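Molybdopterin biosynthesis moeA protein (Pyrococcus horikoshii, PDB 1WU2) probably acts in the late steps of molybdenum cofactor biosynthesis, promoting insertion of molybdenum into molybdopterin, as MoeA proteins do. Local coordinates at residues V122-E125 with G126-I129; P9-E12 with A13-L16. One frame throughout, in Å; residues are numbered along the deposited sequence.

Contact 1. Residues V122-E125 with G126-I129; sequences VKRE and GDKI
Arg124 and Ile129 meet at an angle, the arginine chain passing over the isoleucine's short branch, with CD of Arg124 3.8 Å from CG2 of Ile129. That methyl sits anti to the carbonyl carbon, beside the backbone N, and this turns it toward the arginine; Val122 approaches it too, its CG2 4.2 Å from Ile129 CG2. The Arg124 chain bends at chi2 (-60°) and again at chi3, which swings the guanidinium back over the turn. There the carbonyl oxygen of Gly126 lies 3.1 Å above the guanidinium plane, offset toward its rim, an approach to the face and no hydrogen bond. The backbone is a beta hairpin closed by a type II' turn from Glu125 to Lys128, whose glycine takes the positive phi (77°) at its first corner. Two weak bonds pair the ends: Glu125 N to Lys128 O (3.2 Å) and Lys128 N to Glu125 O (3.4 Å). With an alanine here in place of Arg124, Glu84 on strand 77-84 would probably lose its salt-bridge mate and Ile129 CG2 its cover. Asp127 OD2 stands 4.3 Å from Arg124 NH1, well out of the guanidinium plane, so any attraction is probably weak and undirected.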
loop_
_atom_site.group_PDB
_atom_site.type_symbol
_atom_site.label_atom_id
_atom_site.label_comp_id
_atom_site.label_asym_id
_atom_site.label_seq_id
_atom_site.Cartn_x
_atom_site.Cartn_y
_atom_site.Cartn_z
ATOM N N VAL A 122 -32.499 -9.062 36.306
ATOM C CA VAL A 122 -33.002 -9.100 37.681
ATOM C C VAL A 122 -34.466 -8.662 37.757
ATOM O O VAL A 122 -34.942 -7.896 36.919
ATOM C CB VAL A 122 -32.148 -8.223 38.633
ATOM C CG1 VAL A 122 -30.728 -8.751 38.709
ATOM C CG2 VAL A 122 -32.153 -6.758 38.199
ATOM N N LYS A 123 -35.167 -9.157 38.775
ATOM C CA LYS A 123 -36.566 -8.812 39.006
ATOM C C LYS A 123 -36.648 -7.606 39.937
ATOM O O LYS A 123 -36.117 -7.640 41.046
ATOM C CB LYS A 123 -37.316 -10.003 39.613
ATOM C CG LYS A 123 -38.825 -9.949 39.422
ATOM C CD LYS A 123 -39.234 -10.407 38.023
ATOM C CE LYS A 123 -40.486 -9.687 37.539
ATOM N NZ LYS A 123 -40.210 -8.273 37.157
ATOM N N ARG A 124 -37.317 -6.548 39.479
ATOM C CA ARG A 124 -37.432 -5.303 40.242
ATOM C C ARG A 124 -38.754 -5.254 41.013
ATOM O O ARG A 124 -39.771 -4.787 40.494
ATOM C CB ARG A 124 -37.302 -4.082 39.314
ATOM C CG ARG A 124 -36.102 -3.195 39.609
ATOM C CD ARG A 124 -36.087 -2.591 41.014
ATOM N NE ARG A 124 -36.151 -1.128 40.999
ATOM C CZ ARG A 124 -35.773 -0.337 42.003
ATOM N NH1 ARG A 124 -35.293 -0.845 43.134
ATOM N NH2 ARG A 124 -35.875 0.979 41.878
ATOM N N GLU A 125 -38.727 -5.750 42.248
ATOM C CA GLU A 125 -39.895 -5.744 43.128
ATOM C C GLU A 125 -39.764 -4.641 44.184
ATOM O O GLU A 125 -39.235 -4.870 45.271
ATOM C CB GLU A 125 -40.060 -7.116 43.792
ATOM C CG GLU A 125 -41.386 -7.312 44.517
ATOM C CD GLU A 125 -41.332 -8.434 45.540
ATOM O OE1 GLU A 125 -40.938 -9.563 45.171
ATOM O OE2 GLU A 125 -41.681 -8.186 46.715
ATOM N N GLY A 126 -40.248 -3.447 43.849
ATOM C CA GLY A 126 -40.212 -2.312 44.759
ATOM C C GLY A 126 -38.839 -1.671 44.850
ATOM O O GLY A 126 -38.368 -1.071 43.880
ATOM N N ASP A 127 -38.204 -1.793 46.016
ATOM C CA ASP A 127 -36.860 -1.255 46.251
ATOM C C ASP A 127 -35.821 -2.379 46.356
ATOM O O ASP A 127 -34.676 -2.140 46.734
ATOM C CB ASP A 127 -36.842 -0.393 47.526
ATOM C CG ASP A 127 -37.138 1.080 47.252
ATOM O OD1 ASP A 127 -37.391 1.822 48.226
ATOM O OD2 ASP A 127 -37.138 1.591 46.109
ATOM N N LYS A 128 -36.222 -3.599 46.009
ATOM C CA LYS A 128 -35.334 -4.755 46.054
ATOM C C LYS A 128 -35.094 -5.283 44.641
ATOM O O LYS A 128 -35.955 -5.156 43.770
ATOM C CB LYS A 128 -35.933 -5.868 46.925
ATOM C CG LYS A 128 -36.698 -5.392 48.164
ATOM C CD LYS A 128 -35.761 -4.931 49.273
ATOM C CE LYS A 128 -36.510 -4.205 50.387
ATOM N NZ LYS A 128 -36.047 -2.794 50.549
ATOM N N ILE A 129 -33.910 -5.853 44.422
ATOM C CA ILE A 129 -33.617 -6.603 43.199
ATOM C C ILE A 129 -33.245 -8.039 43.552
ATOM O O ILE A 129 -32.798 -8.322 44.664
ATOM C CB ILE A 129 -32.490 -5.938 42.364
ATOM C CG1 ILE A 129 -31.238 -5.691 43.210
ATOM C CG2 ILE A 129 -32.988 -4.638 41.743
ATOM C CD1 ILE A 129 -29.980 -5.481 42.386
#

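Contact 2. Residues P9-E12 with A13-L16; sequences PYRE and ALKL
Leu14 runs alongside Tyr10, one helical turn earlier, both side chains pointing the same way. Starting at the root, CB of Leu14 lies 3.4 Å from the backbone O of Tyr10 and faces the tyrosine ring, 4.1 Å from CE1. CG stands anti to the backbone N (chi1 -178°), which carries the two methyls out along the ring toward its phenol end. There the branches part: CD2 comes 3.9 Å from Tyr10 CZ and 3.5 Å from Tyr10 OH, while CD1 reaches the same OH at 4.0 Å. CD2 also comes 4.1 Å from NH1 of Arg11, whose guanidinium lays one face over CE2 of Tyr10.

These residues form the N-terminal part of helix 10-20, with Pro9 at the N-cap position. Its carbonyl O accepts Ala13 N at 3.0 Å, and the i to i+4 bonds go on with Leu14 N to Tyr10 O, Lys15 N to Arg11 O and Leu16 N to Glu12 O. On another side of the helix, CG of Leu16 rests 3.3 Å from Glu12 O.

Tyr10 is buried, and its hydroxyl is bonded to the carbonyl O of Leu309 on helix 300-319, while Phe310 meets the ring edge-to-face. The phenol oxygen can therefore sit against leucine methyls, probably at little cost: its polar need is met by Leu309, and the ring can be packed by leucine, aromatic neighbours and the flat guanidinium of Arg11.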
loop_
_atom_site.group_PDB
_atom_site.type_symbol
_atom_site.label_atom_id
_atom_site.label_comp_id
_atom_site.label_asym_id
_atom_site.label_seq_id
_atom_site.Cartn_x
_atom_site.Cartn_y
_atom_site.Cartn_z
ATOM N N PRO A 9 27.416 -12.180 -4.832
ATOM C CA PRO A 9 26.062 -12.656 -4.517
ATOM C C PRO A 9 25.165 -11.545 -3.981
ATOM O O PRO A 9 25.666 -10.587 -3.400
ATOM C CB PRO A 9 26.300 -13.725 -3.443
ATOM C CG PRO A 9 27.688 -14.190 -3.665
ATOM C CD PRO A 9 28.449 -12.997 -4.165
ATOM N N TYR A 10 23.858 -11.680 -4.182
ATOM C CA TYR A 10 22.904 -10.659 -3.770
ATOM C C TYR A 10 22.943 -10.369 -2.271
ATOM O O TYR A 10 22.932 -9.208 -1.876
ATOM C CB TYR A 10 21.478 -11.054 -4.167
ATOM C CG TYR A 10 20.417 -10.170 -3.546
ATOM C CD1 TYR A 10 20.432 -8.792 -3.741
ATOM C CD2 TYR A 10 19.412 -10.708 -2.751
ATOM C CE1 TYR A 10 19.470 -7.977 -3.166
ATOM C CE2 TYR A 10 18.444 -9.901 -2.178
ATOM C CZ TYR A 10 18.479 -8.537 -2.387
ATOM O OH TYR A 10 17.519 -7.735 -1.822
ATOM N N ARG A 11 22.978 -11.414 -1.447
ATOM C CA ARG A 11 22.913 -11.243 0.006
ATOM C C ARG A 11 24.164 -10.564 0.564
ATOM O O ARG A 11 24.075 -9.806 1.524
ATOM C CB ARG A 11 22.665 -12.578 0.714
ATOM C CG ARG A 11 21.267 -13.163 0.481
ATOM C CD ARG A 11 20.133 -12.416 1.190
ATOM N NE ARG A 11 18.815 -12.815 0.689
ATOM C CZ ARG A 11 17.671 -12.169 0.933
ATOM N NH1 ARG A 11 17.647 -11.070 1.684
ATOM N NH2 ARG A 11 16.534 -12.631 0.420
ATOM N N GLU A 12 25.319 -10.831 -0.043
ATOM C CA GLU A 12 26.554 -10.134 0.321
ATOM C C GLU A 12 26.504 -8.671 -0.122
ATOM O O GLU A 12 26.978 -7.792 0.595
ATOM C CB GLU A 12 27.784 -10.812 -0.297
ATOM C CG GLU A 12 29.108 -10.176 0.128
ATOM C CD GLU A 12 30.339 -10.872 -0.434
ATOM O OE1 GLU A 12 30.201 -11.797 -1.266
ATOM O OE2 GLU A 12 31.459 -10.482 -0.036
ATOM N N ALA A 13 25.942 -8.426 -1.303
ATOM C CA ALA A 13 25.847 -7.077 -1.861
ATOM C C ALA A 13 24.873 -6.217 -1.067
ATOM O O ALA A 13 25.091 -5.022 -0.904
ATOM C CB ALA A 13 25.409 -7.130 -3.319
ATOM N N LEU A 14 23.799 -6.835 -0.584
ATOM C CA LEU A 14 22.768 -6.123 0.155
ATOM C C LEU A 14 23.292 -5.748 1.532
ATOM O O LEU A 14 22.955 -4.693 2.053
ATOM C CB LEU A 14 21.500 -6.977 0.280
ATOM C CG LEU A 14 20.313 -6.323 0.996
ATOM C CD1 LEU A 14 19.782 -5.142 0.190
ATOM C CD2 LEU A 14 19.210 -7.342 1.270
ATOM N N LYS A 15 24.121 -6.612 2.112
ATOM C CA LYS A 15 24.720 -6.347 3.418
ATOM C C LYS A 15 25.780 -5.243 3.336
ATOM O O LYS A 15 25.844 -4.380 4.207
ATOM C CB LYS A 15 25.339 -7.621 3.997
ATOM C CG LYS A 15 25.626 -7.551 5.495
ATOM C CD LYS A 15 27.004 -8.103 5.843
ATOM C CE LYS A 15 27.122 -8.439 7.328
ATOM N NZ LYS A 15 27.187 -7.224 8.182
ATOM N N LEU A 16 26.609 -5.284 2.297
ATOM C CA LEU A 16 27.658 -4.285 2.110
ATOM C C LEU A 16 27.029 -2.909 1.940
ATOM O O LEU A 16 27.480 -1.933 2.537
ATOM C CB LEU A 16 28.520 -4.615 0.882
ATOM C CG LEU A 16 29.535 -5.755 1.009
ATOM C CD1 LEU A 16 30.088 -6.137 -0.360
ATOM C CD2 LEU A 16 30.672 -5.386 1.953
#

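The two contacts lie on opposite sides of the chain's centre, their nearest atoms about 61 Å apart, although both belong to the MoeA N-terminal region. Contact 1 belongs to a hairpin whose strand 123-125 is outermost within its sheet; Val122 and Ile129 face inward beside Tyr61, and the turn itself is exposed. In contact 2 the helix buries Tyr10 and Ala13 against parts from late in the chain, Phe276 and helix 300-319 among them, and keeps Glu12 and Lys15 outside. The chemistry follows: at the hairpin, weak backbone bonds and an arginine whose charge is paired with Glu84 on strand 77-84, beyond the hairpin partner; at the helix, regular helical bonds and aromatic packing.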